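Local atomic coordinates of nitrogen regulatory protein P-II (Thiomonas intermedia, PDB entry 5D4N), a protein that binds adenine nucleotides and bicarbonate as a carboxysome-associated PII-like signalling protein, and probably regulates the activity of other proteins. Residues 28-42 / 62-74. Sequence-based numbering, arbitrary orientation.
Sequences LDRAGVKGYTIVGNL and ALIMIIAAVPEEL. With AMP (adenosine monophosphate), chain F.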
loop_
_atom_site.group_PDB
_atom_site.type_symbol
_atom_site.label_atom_id
_atom_site.label_comp_id
_atom_site.label_asym_id
_atom_site.label_seq_id
_atom_site.Cartn_x
_atom_site.Cartn_y
_atom_site.Cartn_z
ATOM N N LEU A 28 -2.032 -4.635 -17.885
ATOM C CA LEU A 28 -1.018 -5.384 -17.128
ATOM C C LEU A 28 -0.733 -6.721 -17.789
ATOM O O LEU A 28 0.425 -7.044 -17.992
ATOM C CB LEU A 28 -1.436 -5.588 -15.667
ATOM C CG LEU A 28 -1.662 -4.310 -14.848
ATOM C CD1 LEU A 28 -2.279 -4.656 -13.517
ATOM C CD2 LEU A 28 -0.371 -3.537 -14.650
ATOM N N ASP A 29 -1.785 -7.485 -18.143
ATOM C CA ASP A 29 -1.609 -8.799 -18.796
ATOM C C ASP A 29 -0.814 -8.676 -20.073
ATOM O O ASP A 29 0.134 -9.450 -20.293
ATOM C CB ASP A 29 -2.962 -9.497 -19.047
ATOM C CG ASP A 29 -3.706 -9.883 -17.785
ATOM O OD1 ASP A 29 -3.081 -9.868 -16.691
ATOM O OD2 ASP A 29 -4.938 -10.130 -17.875
ATOM N N ARG A 30 -1.170 -7.680 -20.904
ATOM C CA ARG A 30 -0.522 -7.450 -22.192
ATOM C C ARG A 30 0.971 -7.122 -22.057
ATOM O O ARG A 30 1.785 -7.642 -22.812
ATOM C CB ARG A 30 -1.260 -6.366 -22.986
ATOM C CG ARG A 30 -0.569 -5.954 -24.300
ATOM C CD ARG A 30 -0.438 -7.081 -25.338
ATOM N NE ARG A 30 -1.719 -7.712 -25.673
ATOM C CZ ARG A 30 -2.647 -7.161 -26.453
ATOM N NH1 ARG A 30 -2.456 -5.956 -26.971
ATOM N NH2 ARG A 30 -3.783 -7.801 -26.697
ATOM N N ALA A 31 1.321 -6.286 -21.082
ATOM C CA ALA A 31 2.706 -5.893 -20.842
ATOM C C ALA A 31 3.572 -7.033 -20.305
ATOM O O ALA A 31 4.802 -6.924 -20.310
ATOM C CB ALA A 31 2.734 -4.725 -19.888
ATOM N N GLY A 32 2.954 -8.137 -19.898
ATOM C CA GLY A 32 3.710 -9.274 -19.373
ATOM C C GLY A 32 3.821 -9.300 -17.855
ATOM O O GLY A 32 4.630 -10.051 -17.300
ATOM N N VAL A 33 2.997 -8.493 -17.161
ATOM C CA VAL A 33 2.960 -8.466 -15.692
ATOM C C VAL A 33 2.471 -9.823 -15.232
ATOM O O VAL A 33 1.488 -10.354 -15.779
ATOM C CB VAL A 33 2.055 -7.314 -15.158
ATOM C CG1 VAL A 33 1.866 -7.389 -13.644
ATOM C CG2 VAL A 33 2.599 -5.949 -15.579
ATOM N N LYS A 34 3.198 -10.423 -14.291
ATOM C CA LYS A 34 2.919 -11.790 -13.876
ATOM C C LYS A 34 1.819 -11.972 -12.850
ATOM O O LYS A 34 1.273 -13.062 -12.723
ATOM C CB LYS A 34 4.223 -12.542 -13.529
ATOM C CG LYS A 34 5.121 -12.735 -14.736
ATOM C CD LYS A 34 5.577 -14.176 -14.855
ATOM C CE LYS A 34 6.786 -14.274 -15.739
ATOM N NZ LYS A 34 6.401 -14.352 -17.173
ATOM N N GLY A 35 1.477 -10.907 -12.136
ATOM C CA GLY A 35 0.445 -11.005 -11.127
ATOM C C GLY A 35 0.049 -9.630 -10.639
ATOM O O GLY A 35 0.676 -8.627 -10.993
ATOM N N TYR A 36 -1.046 -9.584 -9.877
ATOM C CA TYR A 36 -1.499 -8.330 -9.312
ATOM C C TYR A 36 -2.454 -8.628 -8.185
ATOM O O TYR A 36 -3.003 -9.726 -8.110
ATOM C CB TYR A 36 -2.134 -7.386 -10.374
ATOM C CG TYR A 36 -3.260 -7.999 -11.172
ATOM C CD1 TYR A 36 -4.526 -8.167 -10.617
ATOM C CD2 TYR A 36 -3.068 -8.395 -12.491
ATOM C CE1 TYR A 36 -5.576 -8.709 -11.367
ATOM C CE2 TYR A 36 -4.108 -8.927 -13.253
ATOM C CZ TYR A 36 -5.354 -9.101 -12.677
ATOM O OH TYR A 36 -6.386 -9.621 -13.417
ATOM N N THR A 37 -2.600 -7.659 -7.266
ATOM C CA THR A 37 -3.511 -7.789 -6.136
ATOM C C THR A 37 -4.456 -6.602 -6.143
ATOM O O THR A 37 -4.003 -5.497 -6.378
ATOM C CB THR A 37 -2.682 -7.822 -4.838
ATOM O OG1 THR A 37 -1.849 -8.995 -4.867
ATOM C CG2 THR A 37 -3.575 -7.875 -3.590
ATOM N N ILE A 38 -5.741 -6.827 -5.903
ATOM C CA ILE A 38 -6.727 -5.740 -5.971
ATOM C C ILE A 38 -7.354 -5.525 -4.616
ATOM O O ILE A 38 -7.863 -6.470 -3.994
ATOM C CB ILE A 38 -7.787 -6.029 -7.053
ATOM C CG1 ILE A 38 -7.121 -6.314 -8.435
ATOM C CG2 ILE A 38 -8.764 -4.826 -7.144
ATOM C CD1 ILE A 38 -8.051 -6.582 -9.571
ATOM N N VAL A 39 -7.252 -4.278 -4.128
ATOM C CA VAL A 39 -7.855 -3.846 -2.864
ATOM C C VAL A 39 -9.158 -3.179 -3.304
ATOM O O VAL A 39 -9.144 -2.186 -4.032
ATOM C CB VAL A 39 -6.948 -2.852 -2.106
ATOM C CG1 VAL A 39 -7.558 -2.515 -0.746
ATOM C CG2 VAL A 39 -5.518 -3.412 -1.939
ATOM N N GLY A 40 -10.277 -3.720 -2.858
ATOM C CA GLY A 40 -11.553 -3.199 -3.319
ATOM C C GLY A 40 -12.236 -2.280 -2.342
ATOM O O GLY A 40 -11.755 -2.080 -1.220
ATOM N N ASN A 41 -13.412 -1.734 -2.789
ATOM C CA ASN A 41 -14.317 -0.900 -1.996
ATOM C C ASN A 41 -13.582 0.241 -1.273
ATOM O O ASN A 41 -13.684 0.416 -0.064
ATOM C CB ASN A 41 -15.121 -1.784 -1.007
ATOM C CG ASN A 41 -16.307 -1.088 -0.371
ATOM O OD1 ASN A 41 -17.194 -0.560 -1.054
ATOM N ND2 ASN A 41 -16.347 -1.070 0.959
ATOM N N LEU A 42 -12.824 1.003 -2.016
ATOM C CA LEU A 42 -12.097 2.117 -1.413
ATOM C C LEU A 42 -12.940 3.356 -1.407
ATOM O O LEU A 42 -13.966 3.422 -2.097
ATOM C CB LEU A 42 -10.866 2.381 -2.249
ATOM C CG LEU A 42 -9.882 1.223 -2.312
ATOM C CD1 LEU A 42 -8.707 1.630 -3.150
ATOM C CD2 LEU A 42 -9.414 0.824 -0.890
ATOM N N ALA A 62 -17.190 0.762 -7.146
ATOM C CA ALA A 62 -16.376 1.473 -6.167
ATOM C C ALA A 62 -14.905 1.582 -6.609
ATOM O O ALA A 62 -14.446 0.770 -7.441
ATOM C CB ALA A 62 -16.468 0.783 -4.802
ATOM N N LEU A 63 -14.189 2.590 -6.078
ATOM C CA LEU A 63 -12.755 2.734 -6.356
ATOM C C LEU A 63 -12.035 1.476 -5.945
ATOM O O LEU A 63 -12.410 0.825 -4.966
ATOM C CB LEU A 63 -12.087 3.889 -5.577
ATOM C CG LEU A 63 -12.325 5.315 -6.013
ATOM C CD1 LEU A 63 -11.644 6.252 -5.023
ATOM C CD2 LEU A 63 -11.780 5.593 -7.410
ATOM N N ILE A 64 -10.994 1.134 -6.694
ATOM C CA ILE A 64 -10.145 -0.004 -6.358
ATOM C C ILE A 64 -8.691 0.433 -6.448
ATOM O O ILE A 64 -8.375 1.454 -7.078
ATOM C CB ILE A 64 -10.390 -1.234 -7.300
ATOM C CG1 ILE A 64 -10.044 -0.877 -8.788
ATOM C CG2 ILE A 64 -11.796 -1.780 -7.158
ATOM C CD1 ILE A 64 -10.053 -2.060 -9.740
ATOM N N MET A 65 -7.802 -0.344 -5.831
ATOM C CA MET A 65 -6.374 -0.117 -5.966
ATOM C C MET A 65 -5.772 -1.402 -6.451
ATOM O O MET A 65 -5.928 -2.449 -5.796
ATOM C CB MET A 65 -5.713 0.301 -4.638
ATOM C CG MET A 65 -4.225 0.471 -4.793
ATOM S SD MET A 65 -3.422 1.205 -3.336
ATOM C CE MET A 65 -3.723 -0.093 -2.081
ATOM N N ILE A 66 -5.107 -1.340 -7.605
ATOM C CA ILE A 66 -4.450 -2.527 -8.154
ATOM C C ILE A 66 -2.983 -2.389 -7.778
ATOM O O ILE A 66 -2.354 -1.367 -8.106
ATOM C CB ILE A 66 -4.624 -2.591 -9.688
ATOM C CG1 ILE A 66 -6.112 -2.676 -10.042
ATOM C CG2 ILE A 66 -3.842 -3.814 -10.219
ATOM C CD1 ILE A 66 -6.404 -2.495 -11.581
ATOM N N ILE A 67 -2.438 -3.410 -7.097
ATOM C CA ILE A 67 -1.046 -3.404 -6.674
ATOM C C ILE A 67 -0.350 -4.351 -7.627
ATOM O O ILE A 67 -0.735 -5.524 -7.720
ATOM C CB ILE A 67 -0.907 -3.929 -5.213
ATOM C CG1 ILE A 67 -1.653 -3.028 -4.220
ATOM C CG2 ILE A 67 0.580 -4.072 -4.841
ATOM C CD1 ILE A 67 -1.801 -3.716 -2.821
ATOM N N ALA A 68 0.681 -3.865 -8.317
ATOM C CA ALA A 68 1.353 -4.708 -9.273
ATOM C C ALA A 68 2.853 -4.589 -9.169
ATOM O O ALA A 68 3.392 -3.518 -9.454
ATOM C CB ALA A 68 0.882 -4.358 -10.690
ATOM N N ALA A 69 3.533 -5.680 -8.729
ATOM C CA ALA A 69 4.994 -5.710 -8.695
ATOM C C ALA A 69 5.454 -6.064 -10.093
ATOM O O ALA A 69 5.040 -7.084 -10.664
ATOM C CB ALA A 69 5.494 -6.769 -7.699
ATOM N N VAL A 70 6.309 -5.201 -10.654
ATOM C CA VAL A 70 6.785 -5.349 -12.029
ATOM C C VAL A 70 8.274 -5.070 -12.134
ATOM O O VAL A 70 8.797 -4.229 -11.405
ATOM C CB VAL A 70 5.997 -4.405 -12.977
ATOM C CG1 VAL A 70 4.501 -4.649 -12.889
ATOM C CG2 VAL A 70 6.284 -2.914 -12.729
ATOM N N PRO A 71 8.954 -5.700 -13.106
ATOM C CA PRO A 71 10.355 -5.334 -13.365
ATOM C C PRO A 71 10.393 -3.872 -13.844
ATOM O O PRO A 71 9.434 -3.406 -14.476
ATOM C CB PRO A 71 10.758 -6.267 -14.522
ATOM C CG PRO A 71 9.706 -7.316 -14.586
ATOM C CD PRO A 71 8.460 -6.697 -14.084
ATOM N N GLU A 72 11.490 -3.136 -13.571
ATOM C CA GLU A 72 11.597 -1.739 -13.969
ATOM C C GLU A 72 11.328 -1.513 -15.474
ATOM O O GLU A 72 10.717 -0.504 -15.830
ATOM C CB GLU A 72 12.945 -1.130 -13.544
ATOM C CG GLU A 72 13.008 0.379 -13.779
ATOM C CD GLU A 72 14.280 1.122 -13.413
ATOM O OE1 GLU A 72 15.195 0.506 -12.819
ATOM O OE2 GLU A 72 14.349 2.338 -13.706
ATOM N N GLU A 73 11.769 -2.460 -16.344
ATOM C CA GLU A 73 11.572 -2.329 -17.794
ATOM C C GLU A 73 10.100 -2.255 -18.240
ATOM O O GLU A 73 9.820 -1.791 -19.350
ATOM C CB GLU A 73 12.361 -3.391 -18.580
ATOM C CG GLU A 73 12.063 -4.836 -18.206
ATOM C CD GLU A 73 12.916 -5.464 -17.117
ATOM O OE1 GLU A 73 13.320 -4.747 -16.167
ATOM O OE2 GLU A 73 13.064 -6.708 -17.153
ATOM N N LEU A 74 9.163 -2.706 -17.388
ATOM C CA LEU A 74 7.745 -2.649 -17.747
ATOM C C LEU A 74 7.084 -1.343 -17.334
ATOM O O LEU A 74 5.985 -1.049 -17.812
ATOM C CB LEU A 74 6.974 -3.842 -17.159
ATOM C CG LEU A 74 7.302 -5.262 -17.631
ATOM C CD1 LEU A 74 6.226 -6.230 -17.154
ATOM C CD2 LEU A 74 7.531 -5.355 -19.163
HETATM P P AMP F . 1.175 -16.716 -6.763
HETATM O O1P AMP F . 1.822 -16.487 -8.122
HETATM O O2P AMP F . 0.204 -17.878 -6.859
HETATM O O3P AMP F . 2.142 -16.826 -5.636
HETATM O "O5'" AMP F . 0.219 -15.444 -6.504
HETATM C "C5'" AMP F . -0.603 -15.407 -5.315
HETATM C "C4'" AMP F . -1.103 -13.997 -5.123
HETATM O "O4'" AMP F . 0.005 -13.118 -4.874
HETATM C "C3'" AMP F . -1.785 -13.397 -6.348
HETATM O "O3'" AMP F . -3.123 -13.855 -6.494
HETATM C "C2'" AMP F . -1.685 -11.899 -6.030
HETATM O "O2'" AMP F . -2.682 -11.560 -5.073
HETATM C "C1'" AMP F . -0.278 -11.826 -5.398
HETATM N N9 AMP F . 0.756 -11.510 -6.381
HETATM C C8 AMP F . 1.502 -12.387 -7.130
HETATM N N7 AMP F . 2.303 -11.806 -7.990
HETATM C C5 AMP F . 2.046 -10.454 -7.812
HETATM C C6 AMP F . 2.562 -9.301 -8.434
HETATM N N6 AMP F . 3.482 -9.340 -9.416
HETATM N N1 AMP F . 2.113 -8.099 -7.995
HETATM C C2 AMP F . 1.197 -8.060 -7.018
HETATM N N3 AMP F . 0.608 -9.083 -6.383
HETATM C C4 AMP F . 1.099 -10.259 -6.817
HETATM O O HOH W 1 5.222 -8.925 -12.824
HETATM O O HOH W 2 -15.184 4.338 -4.265
#
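Thr37 and Ile67 face each other as a hydrogen-bonded antiparallel pair, Thr37 N giving to Ile67 O at 2.9 Å and Ile67 N to Thr37 O at 2.7 Å. Val39 and Met65 repeat the pattern two residues on. AMP sits where the strands part. Its N1 accepts from Ala69 N in a nearly straight bond (174°), N6 gives to Ala69 O, and N3 accepts a hydrogen bond from Thr37 OG1, which in turn accepts one from O2'. With OG1 anti to its carbonyl carbon (chi1 -63°), the threonine hydroxyl serves base and ribose at once. Gly35 suits its place because a CB there would run into N7 of the base.

Strands 36-46 and 63-70 belong to the antiparallel sheet of the ferredoxin-like PII fold, whose helices 21-31 and 72-88 pack on one face. On that face Ile38 and Ile66 lie side by side, and Leu28 reaches down from its helix to set CD1 3.7 Å from Ile66 CG2. The other face turns to the trimer core: Val39 CG2 meets both Met65 CE and Ile67 CD1, the bent chain of Met65 running alongside Val39 and pointing the same way while Ile67 crosses it, and Val39 also packs on Val39 of the third subunit.

Beyond the nucleotide, Val33 CG2 presses on Val70 CG1 at 3.5 Å. A water accepting from Lys34 N and donating to Ala69 O bridges the parted backbones. Helix 21-31 ends in a Schellman motif at Gly32, whose positive phi (95°) a glycine tolerates easily. Leu74 covers this turn, its CD2 3.4 Å from Ala31 O and its CD1 4.0 Å from Val33 CG2; an alanine here would probably open a gap beside the helix end and cost Val33 one of its apolar neighbours, though Val70 would still pack against it.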